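Local structure of periplasmic binding protein (Veillonella parvula, 4OVK) at residues Ile39-Ile44 with Glu134-Gly139; Tyr46-Ser51 with Glu151-Leu156; Met288-Gly293 with Asn302-Arg307. The protein probably binds a solute in the periplasm and delivers it to an ABC transporter. All blocks are in the same frame, centred on the assembly; numbering follows the deposited sequence. Where two conformers were deposited one is given.

How the contacts relate
Contacts 1 and 2 are neighbours: their centres lie about 11 Å apart, and both use helix 41-49, contact 1 at its beginning and contact 2 at its end. Their partners, helices 133-147 and 150-170, follow each other in the chain, and I140 touches both I44 and V48. Contact 3 stands apart, its centre about 22 Å from each of the others and its nearest atoms about 9 Å from contact 1 and about 12 Å from contact 2. Helix 306-318, which begins in contact 3, reaches L156 of contact 2 through F313 and F317. Helix 150-170 likewise meets both, since F167 touches K290, the residue beside a bound triethylene glycol, probably from the crystallisation liquor.

Contact 1 (Ile39-Ile44 with Glu134-Gly139); sequences IPWTSI and EDIQNG
W41 and I44, on the first turn of helix 41-49, pack against I136 and G139 of helix 133-147 in a helix-helix interface beside the N-terminal parallel sheet. The indole does most of the work. Its chi1 of -74° sets CG anti to the carbonyl carbon, and the six-membered ring extends to the backbone of the opposing helix. There CH2 of W41 comes within 3.5 Å of G139 CA, meeting it obliquely. Glycine suits this place because it presents no side chain, so the ring can come right up to the main chain. Two helix carbonyls complete the seat: D135 O lies near the ring plane at its edge, 4.0 Å from W41 CH2, and already accepts the backbone N-H of G139, while I136 O is 3.7 Å from W41 CH2.

I136 suits its place because the flexible end of its longer branch reaches two partners. Its chi2 of -71° turns CD1 to a point 4.0 Å from W41 CZ2 and equally 4.0 Å from I44 CD1. The two isoleucines cross at about a right angle, and I44 CD1 also sits over the centre of the W41 ring, 3.5 Å above its plane, which helps to hold the indole in position. Within segment 39-44, S43 OG donates a 2.8 Å hydrogen bond to P40 O, satisfying a buried hydroxyl. L143 continues the patch, touching both W41 and I44. The two helices follow strands 34-36 and 125-128 of a parallel sheet in order 2-1-3-4, a Rossmann-like arrangement consistent with a lobe of a periplasmic binding protein.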
ATOM      1  N   ILE A  39       7.676  -3.415   6.391  1.00 12.95           N
ATOM      2  CA  ILE A  39       6.983  -2.185   6.790  1.00 13.03           C
ATOM      3  C   ILE A  39       5.466  -2.236   6.540  1.00 12.68           C
ATOM      4  O   ILE A  39       4.690  -1.946   7.447  1.00 13.03           O
ATOM      5  CB  ILE A  39       7.623  -0.935   6.156  1.00 14.67           C
ATOM      6  CG1 ILE A  39       9.063  -0.756   6.672  1.00 17.28           C
ATOM      7  CG2 ILE A  39       6.790   0.303   6.474  1.00 15.47           C
ATOM      8  CD1 ILE A  39       9.890   0.216   5.859  1.00 19.11           C
ATOM      9  N   PRO A  40       5.030  -2.608   5.324  1.00 16.38           N
ATOM     10  CA  PRO A  40       3.572  -2.610   5.078  1.00 16.66           C
ATOM     11  C   PRO A  40       2.789  -3.727   5.781  1.00 15.86           C
ATOM     12  O   PRO A  40       1.547  -3.685   5.856  1.00 14.83           O
ATOM     13  CB  PRO A  40       3.462  -2.794   3.554  1.00 20.37           C
ATOM     14  CG  PRO A  40       4.789  -3.245   3.087  1.00 22.34           C
ATOM     15  CD  PRO A  40       5.819  -2.900   4.110  1.00 19.16           C
ATOM     16  N   TRP A  41       3.502  -4.736   6.261  1.00 13.20           N
ATOM     17  CA  TRP A  41       2.853  -5.927   6.795  1.00 13.06           C
ATOM     18  C   TRP A  41       2.261  -5.753   8.187  1.00 12.06           C
ATOM     19  O   TRP A  41       1.503  -6.615   8.629  1.00 13.69           O
ATOM     20  CB  TRP A  41       3.779  -7.163   6.651  1.00 12.90           C
ATOM     21  CG  TRP A  41       3.782  -7.564   5.203  1.00 14.59           C
ATOM     22  CD1 TRP A  41       4.511  -6.992   4.189  1.00 15.86           C
ATOM     23  CD2 TRP A  41       2.922  -8.526   4.581  1.00 15.01           C
ATOM     24  NE1 TRP A  41       4.184  -7.578   2.988  1.00 19.33           N
ATOM     25  CE2 TRP A  41       3.212  -8.521   3.203  1.00 17.50           C
ATOM     26  CE3 TRP A  41       1.957  -9.420   5.063  1.00 16.56           C
ATOM     27  CZ2 TRP A  41       2.562  -9.362   2.296  1.00 18.61           C
ATOM     28  CZ3 TRP A  41       1.303 -10.253   4.154  1.00 16.14           C
ATOM     29  CH2 TRP A  41       1.606 -10.207   2.786  1.00 17.37           C
ATOM     30  N   THR A  42       2.566  -4.648   8.875  1.00 11.85           N
ATOM     31  CA  THR A  42       1.898  -4.360  10.148  1.00 12.00           C
ATOM     32  C   THR A  42       0.423  -4.095   9.871  1.00 11.55           C
ATOM     33  O   THR A  42      -0.455  -4.694  10.478  1.00 10.23           O
ATOM     34  CB  THR A  42       2.572  -3.213  10.917  1.00 12.07           C
ATOM     35  OG1 THR A  42       3.800  -3.687  11.467  1.00 12.38           O
ATOM     36  CG2 THR A  42       1.697  -2.712  12.062  1.00 14.15           C
ATOM     37  N   SER A  43       0.156  -3.234   8.893  1.00 12.05           N
ATOM     38  CA  SER A  43      -1.233  -2.980   8.503  1.00 12.76           C
ATOM     39  C   SER A  43      -1.922  -4.244   7.957  1.00 12.10           C
ATOM     40  O   SER A  43      -3.120  -4.440   8.146  1.00 12.80           O
ATOM     41  CB  SER A  43      -1.293  -1.819   7.496  1.00 13.83           C
ATOM     42  OG  SER A  43      -0.736  -2.167   6.253  1.00 15.44           O
ATOM     43  N   ILE A  44      -1.172  -5.106   7.279  1.00 11.68           N
ATOM     44  CA  ILE A  44      -1.765  -6.318   6.730  1.00 12.08           C
ATOM     45  C   ILE A  44      -2.121  -7.332   7.827  1.00 11.23           C
ATOM     46  O   ILE A  44      -3.170  -7.966   7.775  1.00 11.19           O
ATOM     47  CB  ILE A  44      -0.909  -6.951   5.608  1.00 12.45           C
ATOM     48  CG1 ILE A  44      -0.733  -5.941   4.457  1.00 14.10           C
ATOM     49  CG2 ILE A  44      -1.596  -8.210   5.096  1.00 13.69           C
ATOM     50  CD1 ILE A  44       0.308  -6.323   3.414  1.00 16.44           C
ATOM     51  N   GLU A 134       0.288 -10.695  -6.248  1.00 43.58           N
ATOM     52  CA  GLU A 134       0.123 -12.109  -5.847  1.00 41.46           C
ATOM     53  C   GLU A 134       0.820 -12.396  -4.515  1.00 34.88           C
ATOM     54  O   GLU A 134       0.322 -13.190  -3.712  1.00 34.87           O
ATOM     55  CB  GLU A 134       0.633 -13.087  -6.913  1.00 48.57           C
ATOM     56  CG  GLU A 134       0.062 -14.501  -6.749  1.00 57.27           C
ATOM     57  CD  GLU A 134       0.760 -15.565  -7.596  1.00 61.03           C
ATOM     58  OE1 GLU A 134       1.540 -15.200  -8.504  1.00 78.10           O
ATOM     59  OE2 GLU A 134       0.520 -16.779  -7.360  1.00 60.48           O
ATOM     60  N   ASP A 135       1.967 -11.752  -4.291  1.00 38.46           N
ATOM     61  CA  ASP A 135       2.696 -11.855  -3.019  1.00 37.64           C
ATOM     62  C   ASP A 135       1.846 -11.386  -1.842  1.00 32.91           C
ATOM     63  O   ASP A 135       1.900 -11.983  -0.762  1.00 31.45           O
ATOM     64  CB  ASP A 135       4.003 -11.038  -3.062  1.00 43.81           C
ATOM     65  CG  ASP A 135       5.077 -11.666  -3.959  1.00 48.49           C
ATOM     66  OD1 ASP A 135       4.969 -12.864  -4.294  1.00 52.80           O
ATOM     67  OD2 ASP A 135       6.041 -10.951  -4.321  1.00 60.19           O
ATOM     68  N   ILE A 136       1.067 -10.322  -2.046  1.00 30.47           N
ATOM     69  CA  ILE A 136       0.133  -9.870  -1.014  1.00 25.66           C
ATOM     70  C   ILE A 136      -0.888 -10.982  -0.692  1.00 22.04           C
ATOM     71  O   ILE A 136      -1.094 -11.306   0.472  1.00 20.51           O
ATOM     72  CB  ILE A 136      -0.605  -8.558  -1.380  1.00 27.37           C
ATOM     73  CG1 ILE A 136       0.377  -7.406  -1.688  1.00 33.32           C
ATOM     74  CG2 ILE A 136      -1.547  -8.157  -0.253  1.00 25.81           C
ATOM     75  CD1 ILE A 136       1.126  -6.850  -0.488  1.00 36.23           C
ATOM     76  N   GLN A 137      -1.509 -11.561  -1.718  0.50 21.99           N
ATOM     77  CA  GLN A 137      -2.531 -12.592  -1.508  0.50 18.88           C
ATOM     78  C   GLN A 137      -1.970 -13.850  -0.825  0.50 18.93           C
ATOM     79  O   GLN A 137      -2.572 -14.368   0.116  0.50 17.37           O
ATOM     80  CB  GLN A 137      -3.206 -12.962  -2.834  0.50 19.43           C
ATOM     81  CG  GLN A 137      -4.080 -11.861  -3.418  0.50 20.25           C
ATOM     82  CD  GLN A 137      -4.503 -12.163  -4.845  0.50 21.41           C
ATOM     83  OE1 GLN A 137      -4.707 -13.322  -5.210  0.50 25.99           O
ATOM     84  NE2 GLN A 137      -4.632 -11.121  -5.660  0.50 21.26           N
ATOM     85  N   ASN A 138      -0.822 -14.333  -1.286  1.00 20.04           N
ATOM     86  CA  ASN A 138      -0.196 -15.507  -0.665  1.00 18.81           C
ATOM     87  C   ASN A 138       0.223 -15.235   0.772  1.00 17.03           C
ATOM     88  O   ASN A 138       0.083 -16.108   1.644  1.00 17.55           O
ATOM     89  CB  ASN A 138       1.007 -15.998  -1.478  1.00 23.07           C
ATOM     90  CG  ASN A 138       0.612 -16.504  -2.845  1.00 26.37           C
ATOM     91  OD1 ASN A 138      -0.484 -17.045  -3.024  1.00 27.44           O
ATOM     92  ND2 ASN A 138       1.499 -16.335  -3.822  1.00 30.79           N
ATOM     93  N   GLY A 139       0.704 -14.014   1.025  1.00 14.21           N
ATOM     94  CA  GLY A 139       1.056 -13.602   2.388  1.00 14.89           C
ATOM     95  C   GLY A 139      -0.161 -13.529   3.300  1.00 14.70           C
ATOM     96  O   GLY A 139      -0.113 -13.937   4.460  1.00 13.33           O
TER

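Contact 2 (Tyr46-Ser51 with Glu151-Leu156); sequences YAVDGS and EQAEAL
V48 and A153 mark the tight part of this contact, where helices 41-49 and 150-170 approach to 5.6 Å between V48 CA and A153 CA. Alanine suits so close an approach: its CB, the whole side chain, lies 4.2 Å from V48 CG1. Valine suits the facing position because its two branches meet separate partners: the other one, V48 CG2, touches L156 CD1 at 3.9 Å, the two side chains crossing obliquely, and the same leucine methyl also touches the CB of A47. This buried side is closed by I140 and L147 of helix 133-147 against V48, and by F313 and F317 of helix 306-318 against L156.

Q152 carries the polar half. CG is anti to the backbone N (chi1 -179°) and rests 3.2 Å from V48 O; a bend at chi2, 115°, turns CD toward the end of helix 41-49. NE2 donates to A47 O over 2.8 Å, with an N-H...O angle of 160°, approaching nearly along the C=O axis, and A47 O lies close to the amide plane of Q152. A second bond of NE2 goes to F317 O of helix 306-318. Helix 41-49 ends in a Schellman motif: S51 N bonds Y46 O at 3.2 Å, G50 N bonds A47 O weakly, and G50 adopts positive phi, a conformation glycine enters easily. The Q152 bond is added to it from the neighbouring helix, giving A47 O a stronger donor than the weak backbone one.

The packing relaxes toward the partly exposed G50, whose N approaches Q152 NE2 only to 3.9 Å, without a hydrogen bond between them.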
ATOM      1  N   TYR A  46      -2.906  -6.511  10.855  1.00 10.78           N
ATOM      2  CA  TYR A  46      -4.089  -5.890  11.439  1.00 10.64           C
ATOM      3  C   TYR A  46      -5.360  -6.257  10.640  1.00 11.11           C
ATOM      4  O   TYR A  46      -6.383  -6.610  11.213  1.00 12.17           O
ATOM      5  CB  TYR A  46      -3.925  -4.361  11.541  1.00 10.79           C
ATOM      6  CG  TYR A  46      -5.200  -3.694  11.939  1.00 12.19           C
ATOM      7  CD1 TYR A  46      -5.557  -3.578  13.267  1.00 13.81           C
ATOM      8  CD2 TYR A  46      -6.080  -3.223  10.979  1.00 15.78           C
ATOM      9  CE1 TYR A  46      -6.754  -2.989  13.640  1.00 16.95           C
ATOM     10  CE2 TYR A  46      -7.272  -2.619  11.336  1.00 15.86           C
ATOM     11  CZ  TYR A  46      -7.607  -2.512  12.659  1.00 17.59           C
ATOM     12  OH  TYR A  46      -8.804  -1.933  13.015  1.00 25.53           O
ATOM     13  N   ALA A  47      -5.292  -6.156   9.319  1.00 11.89           N
ATOM     14  CA  ALA A  47      -6.433  -6.429   8.469  1.00 11.08           C
ATOM     15  C   ALA A  47      -6.904  -7.884   8.575  1.00 10.91           C
ATOM     16  O   ALA A  47      -8.093  -8.145   8.652  1.00 14.89           O
ATOM     17  CB  ALA A  47      -6.093  -6.094   7.034  1.00 11.70           C
ATOM     18  N   VAL A  48      -5.969  -8.825   8.586  1.00 11.47           N
ATOM     19  CA  VAL A  48      -6.329 -10.232   8.662  1.00 12.14           C
ATOM     20  C   VAL A  48      -6.927 -10.575  10.032  1.00 12.64           C
ATOM     21  O   VAL A  48      -7.925 -11.281  10.104  1.00 15.86           O
ATOM     22  CB  VAL A  48      -5.118 -11.139   8.352  1.00 11.38           C
ATOM     23  CG1 VAL A  48      -5.500 -12.605   8.507  1.00 13.70           C
ATOM     24  CG2 VAL A  48      -4.610 -10.872   6.944  1.00 12.12           C
ATOM     25  N   ASP A  49      -6.335 -10.056  11.107  1.00 13.51           N
ATOM     26  CA  ASP A  49      -6.828 -10.341  12.449  1.00 13.18           C
ATOM     27  C   ASP A  49      -8.018  -9.469  12.822  1.00 14.51           C
ATOM     28  O   ASP A  49      -8.670  -9.731  13.823  1.00 18.24           O
ATOM     29  CB  ASP A  49      -5.710 -10.165  13.496  1.00 13.33           C
ATOM     30  CG  ASP A  49      -5.878 -11.084  14.695  1.00 15.65           C
ATOM     31  OD1 ASP A  49      -6.481 -12.183  14.554  1.00 16.89           O
ATOM     32  OD2 ASP A  49      -5.399 -10.699  15.787  1.00 21.10           O
ATOM     33  N   GLY A  50      -8.284  -8.421  12.039  1.00 14.73           N
ATOM     34  CA  GLY A  50      -9.307  -7.426  12.377  1.00 15.72           C
ATOM     35  C   GLY A  50      -9.037  -6.738  13.703  1.00 16.24           C
ATOM     36  O   GLY A  50      -9.955  -6.286  14.377  1.00 19.79           O
ATOM     37  N   SER A  51      -7.760  -6.626  14.059  1.00 15.19           N
ATOM     38  CA  SER A  51      -7.375  -6.240  15.404  1.00 16.48           C
ATOM     39  C   SER A  51      -5.874  -6.055  15.467  1.00 14.33           C
ATOM     40  O   SER A  51      -5.133  -6.729  14.757  1.00 13.40           O
ATOM     41  CB  SER A  51      -7.802  -7.335  16.397  1.00 19.31           C
ATOM     42  OG  SER A  51      -7.263  -7.122  17.673  1.00 20.49           O
ATOM     43  N   GLU A 151     -11.089 -17.664   7.411  1.00 20.70           N
ATOM     44  CA  GLU A 151     -12.237 -17.066   6.751  1.00 21.92           C
ATOM     45  C   GLU A 151     -11.968 -15.603   6.405  1.00 18.15           C
ATOM     46  O   GLU A 151     -12.236 -15.187   5.288  1.00 18.98           O
ATOM     47  CB  GLU A 151     -13.493 -17.213   7.603  1.00 26.49           C
ATOM     48  CG  GLU A 151     -13.942 -18.667   7.766  1.00 34.61           C
ATOM     49  CD  GLU A 151     -15.155 -18.819   8.666  1.00 46.91           C
ATOM     50  OE1 GLU A 151     -15.903 -19.803   8.490  1.00 62.58           O
ATOM     51  OE2 GLU A 151     -15.362 -17.964   9.552  1.00 58.10           O
ATOM     52  N   GLN A 152     -11.424 -14.823   7.345  1.00 18.01           N
ATOM     53  CA  GLN A 152     -11.113 -13.424   7.059  1.00 17.30           C
ATOM     54  C   GLN A 152     -10.033 -13.340   5.978  1.00 15.68           C
ATOM     55  O   GLN A 152     -10.138 -12.529   5.073  1.00 14.34           O
ATOM     56  CB  GLN A 152     -10.693 -12.636   8.308  1.00 17.38           C
ATOM     57  CG  GLN A 152     -10.386 -11.159   8.019  1.00 18.87           C
ATOM     58  CD  GLN A 152     -11.320 -10.156   8.678  1.00 18.48           C
ATOM     59  OE1 GLN A 152     -12.528 -10.357   8.743  1.00 23.95           O
ATOM     60  NE2 GLN A 152     -10.752  -9.042   9.142  1.00 16.44           N
ATOM     61  N   ALA A 153      -9.021 -14.200   6.053  1.00 15.81           N
ATOM     62  CA  ALA A 153      -7.954 -14.198   5.055  1.00 15.93           C
ATOM     63  C   ALA A 153      -8.522 -14.504   3.675  1.00 17.26           C
ATOM     64  O   ALA A 153      -8.264 -13.765   2.709  1.00 15.94           O
ATOM     65  CB  ALA A 153      -6.852 -15.193   5.440  1.00 14.45           C
ATOM     66  N   GLU A 154      -9.329 -15.560   3.573  1.00 17.12           N
ATOM     67  CA  GLU A 154      -9.942 -15.882   2.275  1.00 18.74           C
ATOM     68  C   GLU A 154     -10.928 -14.802   1.812  1.00 17.70           C
ATOM     69  O   GLU A 154     -11.032 -14.561   0.619  1.00 17.85           O
ATOM     70  CB  GLU A 154     -10.593 -17.266   2.274  1.00 22.49           C
ATOM     71  CG  GLU A 154      -9.605 -18.431   2.387  1.00 23.31           C
ATOM     72  CD  GLU A 154      -8.505 -18.463   1.316  1.00 25.21           C
ATOM     73  OE1 GLU A 154      -8.715 -17.989   0.176  1.00 26.58           O
ATOM     74  OE2 GLU A 154      -7.414 -18.993   1.619  1.00 27.86           O
ATOM     75  N   ALA A 155     -11.638 -14.148   2.732  1.00 16.13           N
ATOM     76  CA  ALA A 155     -12.527 -13.046   2.335  1.00 15.14           C
ATOM     77  C   ALA A 155     -11.730 -11.884   1.726  1.00 14.64           C
ATOM     78  O   ALA A 155     -12.147 -11.292   0.741  1.00 14.96           O
ATOM     79  CB  ALA A 155     -13.372 -12.581   3.505  1.00 17.20           C
ATOM     80  N   LEU A 156     -10.567 -11.584   2.302  1.00 13.79           N
ATOM     81  CA  LEU A 156      -9.676 -10.548   1.764  1.00 13.26           C
ATOM     82  C   LEU A 156      -9.125 -10.963   0.398  1.00 13.55           C
ATOM     83  O   LEU A 156      -9.071 -10.170  -0.520  1.00 14.05           O
ATOM     84  CB  LEU A 156      -8.513 -10.264   2.728  1.00 13.35           C
ATOM     85  CG  LEU A 156      -8.864  -9.459   3.973  1.00 13.79           C
ATOM     86  CD1 LEU A 156      -7.774  -9.565   5.036  1.00 14.41           C
ATOM     87  CD2 LEU A 156      -9.145  -7.993   3.631  1.00 14.61           C
TER

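Contact 3 (Met288-Gly293 with Asn302-Arg307); sequences MMKWMG and NDYILR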
HETATM    1  N   MSE A 288      -7.728   1.669  -4.220  1.00 11.63           N
HETATM    2  CA  MSE A 288      -6.878   2.550  -5.013  1.00 10.96           C
HETATM    3  C   MSE A 288      -7.181   2.408  -6.489  1.00 10.87           C
HETATM    4  O   MSE A 288      -7.250   3.400  -7.203  1.00 13.77           O
HETATM    5  CB  MSE A 288      -5.420   2.237  -4.731  1.00 12.39           C
HETATM    6  CG  MSE A 288      -4.463   2.994  -5.642  1.00 13.06           C
HETATM    7 SE   MSE A 288      -4.671   4.950  -5.505  1.00 16.72          SE
HETATM    8  CE  MSE A 288      -2.813   5.418  -5.944  1.00 19.55           C
HETATM    9  N   MSE A 289      -7.389   1.181  -6.956  1.00 12.39           N
HETATM   10  CA  MSE A 289      -7.692   0.939  -8.372  1.00 13.19           C
HETATM   11  C   MSE A 289      -9.013   1.590  -8.753  1.00 13.47           C
HETATM   12  O   MSE A 289      -9.162   2.187  -9.834  1.00 13.24           O
HETATM   13  CB  MSE A 289      -7.743  -0.563  -8.641  1.00 16.84           C
HETATM   14  CG  MSE A 289      -6.382  -1.177  -8.431  1.00 24.29           C
HETATM   15 SE   MSE A 289      -5.295  -0.877 -10.026  0.75 39.72          SE
HETATM   16  CE  MSE A 289      -4.821  -2.789 -10.095  1.00 46.81           C
ATOM     17  N   LYS A 290      -9.968   1.526  -7.840  1.00 12.23           N
ATOM     18  CA  LYS A 290     -11.261   2.161  -8.053  1.00 12.91           C
ATOM     19  C   LYS A 290     -11.181   3.687  -8.122  1.00 13.21           C
ATOM     20  O   LYS A 290     -11.825   4.292  -8.982  1.00 14.31           O
ATOM     21  CB  LYS A 290     -12.266   1.695  -7.016  1.00 14.27           C
ATOM     22  CG  LYS A 290     -12.812   0.319  -7.371  1.00 16.77           C
ATOM     23  CD  LYS A 290     -13.808  -0.225  -6.374  1.00 22.85           C
ATOM     24  CE  LYS A 290     -14.584  -1.359  -7.038  1.00 26.35           C
ATOM     25  NZ  LYS A 290     -15.619  -1.981  -6.170  1.00 27.58           N
ATOM     26  N   TRP A 291     -10.359   4.289  -7.269  1.00 11.16           N
ATOM     27  CA  TRP A 291     -10.117   5.726  -7.308  1.00 10.87           C
ATOM     28  C   TRP A 291      -9.506   6.126  -8.659  1.00 12.19           C
ATOM     29  O   TRP A 291     -10.009   7.044  -9.319  1.00 13.95           O
ATOM     30  CB  TRP A 291      -9.228   6.139  -6.137  1.00 11.01           C
ATOM     31  CG  TRP A 291      -8.925   7.580  -6.042  1.00 10.89           C
ATOM     32  CD1 TRP A 291      -9.745   8.560  -5.554  1.00 12.05           C
ATOM     33  CD2 TRP A 291      -7.710   8.225  -6.427  1.00 11.41           C
ATOM     34  NE1 TRP A 291      -9.118   9.777  -5.626  1.00 13.31           N
ATOM     35  CE2 TRP A 291      -7.860   9.594  -6.147  1.00 12.45           C
ATOM     36  CE3 TRP A 291      -6.506   7.778  -6.977  1.00 12.62           C
ATOM     37  CZ2 TRP A 291      -6.853  10.515  -6.404  1.00 13.21           C
ATOM     38  CZ3 TRP A 291      -5.514   8.689  -7.237  1.00 13.88           C
ATOM     39  CH2 TRP A 291      -5.681  10.041  -6.929  1.00 14.53           C
HETATM   40  N   MSE A 292      -8.458   5.421  -9.082  0.70 12.54           N
HETATM   41  CA  MSE A 292      -7.761   5.742 -10.327  0.70 13.16           C
HETATM   42  C   MSE A 292      -8.665   5.569 -11.517  0.70 13.80           C
HETATM   43  O   MSE A 292      -8.677   6.405 -12.423  0.70 16.70           O
HETATM   44  CB  MSE A 292      -6.532   4.850 -10.499  0.70 13.48           C
HETATM   45  CG  MSE A 292      -5.501   5.199  -9.432  0.70 14.83           C
HETATM   46 SE   MSE A 292      -3.884   4.127  -9.714  0.70 20.05          SE
HETATM   47  CE  MSE A 292      -3.572   4.711 -11.562  0.70 12.42           C
ATOM     48  N   GLY A 293      -9.426   4.484 -11.532  1.00 15.23           N
ATOM     49  CA  GLY A 293     -10.366   4.218 -12.636  1.00 15.27           C
ATOM     50  C   GLY A 293     -11.329   5.366 -12.874  1.00 15.66           C
ATOM     51  O   GLY A 293     -11.580   5.783 -14.022  1.00 17.62           O
ATOM     52  N   ASN A 302     -18.130   3.203 -14.144  1.00 22.37           N
ATOM     53  CA  ASN A 302     -19.302   3.978 -13.725  1.00 23.09           C
ATOM     54  C   ASN A 302     -20.344   3.156 -12.992  1.00 22.59           C
ATOM     55  O   ASN A 302     -21.506   3.566 -12.900  1.00 25.53           O
ATOM     56  CB  ASN A 302     -19.965   4.614 -14.956  1.00 27.71           C
ATOM     57  CG  ASN A 302     -20.468   3.574 -15.947  1.00 32.48           C
ATOM     58  OD1 ASN A 302     -20.227   2.371 -15.792  1.00 33.14           O
ATOM     59  ND2 ASN A 302     -21.177   4.027 -16.961  1.00 36.55           N
ATOM     60  N   ASP A 303     -19.944   2.002 -12.473  1.00 20.97           N
ATOM     61  CA  ASP A 303     -20.894   1.064 -11.877  1.00 20.88           C
ATOM     62  C   ASP A 303     -20.544   0.710 -10.430  1.00 19.85           C
ATOM     63  O   ASP A 303     -20.939  -0.347  -9.920  1.00 20.99           O
ATOM     64  CB  ASP A 303     -21.023  -0.184 -12.757  1.00 23.85           C
ATOM     65  CG  ASP A 303     -19.686  -0.790 -13.123  1.00 24.62           C
ATOM     66  OD1 ASP A 303     -18.650  -0.375 -12.569  1.00 27.74           O
ATOM     67  OD2 ASP A 303     -19.668  -1.686 -13.983  1.00 28.65           O
ATOM     68  N   TYR A 304     -19.820   1.620  -9.779  1.00 16.27           N
ATOM     69  CA  TYR A 304     -19.563   1.565  -8.342  1.00 15.97           C
ATOM     70  C   TYR A 304     -19.463   2.969  -7.768  1.00 14.45           C
ATOM     71  O   TYR A 304     -19.218   3.946  -8.495  1.00 17.00           O
ATOM     72  CB  TYR A 304     -18.284   0.787  -8.017  1.00 16.85           C
ATOM     73  CG  TYR A 304     -17.029   1.343  -8.636  1.00 16.73           C
ATOM     74  CD1 TYR A 304     -16.311   2.367  -8.022  1.00 17.45           C
ATOM     75  CD2 TYR A 304     -16.543   0.839  -9.841  1.00 17.40           C
ATOM     76  CE1 TYR A 304     -15.158   2.884  -8.596  1.00 15.78           C
ATOM     77  CE2 TYR A 304     -15.382   1.340 -10.412  1.00 16.82           C
ATOM     78  CZ  TYR A 304     -14.693   2.363  -9.787  1.00 17.46           C
ATOM     79  OH  TYR A 304     -13.535   2.851 -10.354  1.00 17.83           O
ATOM     80  N   ILE A 305     -19.694   3.059  -6.465  1.00 15.89           N
ATOM     81  CA  ILE A 305     -19.522   4.298  -5.709  1.00 16.53           C
ATOM     82  C   ILE A 305     -18.399   4.056  -4.705  1.00 14.62           C
ATOM     83  O   ILE A 305     -18.545   3.260  -3.768  1.00 15.80           O
ATOM     84  CB  ILE A 305     -20.817   4.692  -4.979  1.00 18.15           C
ATOM     85  CG1 ILE A 305     -21.972   4.867  -5.985  1.00 22.09           C
ATOM     86  CG2 ILE A 305     -20.611   5.961  -4.168  1.00 19.61           C
ATOM     87  CD1 ILE A 305     -23.324   4.984  -5.321  1.00 24.03           C
ATOM     88  N   LEU A 306     -17.278   4.734  -4.917  1.00 14.92           N
ATOM     89  CA  LEU A 306     -16.053   4.481  -4.164  1.00 13.96           C
ATOM     90  C   LEU A 306     -16.275   4.674  -2.662  1.00 13.78           C
ATOM     91  O   LEU A 306     -15.827   3.861  -1.861  1.00 13.08           O
ATOM     92  CB  LEU A 306     -14.938   5.393  -4.663  1.00 13.71           C
ATOM     93  CG  LEU A 306     -13.606   5.263  -3.907  1.00 14.63           C
ATOM     94  CD1 LEU A 306     -13.107   3.820  -3.890  1.00 16.62           C
ATOM     95  CD2 LEU A 306     -12.561   6.202  -4.497  1.00 16.77           C
ATOM     96  N   ARG A 307     -16.974   5.745  -2.285  1.00 14.93           N
ATOM     97  CA  ARG A 307     -17.243   6.032  -0.877  1.00 16.42           C
ATOM     98  C   ARG A 307     -17.961   4.860  -0.190  1.00 15.41           C
ATOM     99  O   ARG A 307     -17.655   4.524   0.948  1.00 15.57           O
ATOM    100  CB  ARG A 307     -18.065   7.325  -0.774  1.00 22.39           C
ATOM    101  CG  ARG A 307     -18.841   7.555   0.503  1.00 26.99           C
ATOM    102  CD  ARG A 307     -19.586   8.885   0.452  1.00 30.95           C
ATOM    103  NE  ARG A 307     -18.712   9.996   0.074  1.00 30.72           N
ATOM    104  CZ  ARG A 307     -18.137  10.853   0.918  1.00 27.96           C
ATOM    105  NH1 ARG A 307     -18.338  10.772   2.226  1.00 32.55           N
ATOM    106  NH2 ARG A 307     -17.361  11.819   0.443  1.00 32.86           N
TER
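K290 and Y304 share a hydrogen bond and a ring contact, and L306 adds an apolar patch against the same helix, 285-296. The hydrogen bond runs from Y304 OH to K290 O at 2.6 Å. The hydroxyl lies in the carbonyl plane on a lone pair, with a C=O...O angle of 116°, and the carbonyl oxygen in turn lies in the plane of the phenol ring, at its edge. Tyrosine suits the place because its rigid ring carries a donor to the flank of the helix from the loop before helix 306-318; chi1 of 59° puts CG in the crowded position between backbone N and carbonyl carbon.

The CH-pi contact uses the aliphatic part of K290, whose extended chain crosses the tyrosine side chain obliquely. CG lies 3.9 Å from the centroid of the Y304 ring, 21° off its normal, while CB approaches Y304 CE1 to 3.5 Å and CE reaches Y304 CG at 4.0 Å. Lysine fits because a long apolar chain can lie against the ring, with CG over its face, while NZ forms a salt bridge with D309 and a hydrogen bond to triethylene glycol.

The apolar contacts belong to L306, a leucine whose two methyls meet two partners. CD1 is 3.9 Å from K290 CB, and CD2 meets W291 CB at 3.7 Å while lying in plane at the edge of the indole.

Any polarisation of CG by the ammonium would be small that far along the chain and partly offset by D309, so the ring contact is probably mainly dispersive; the chain and the charge of K290 serve different partners.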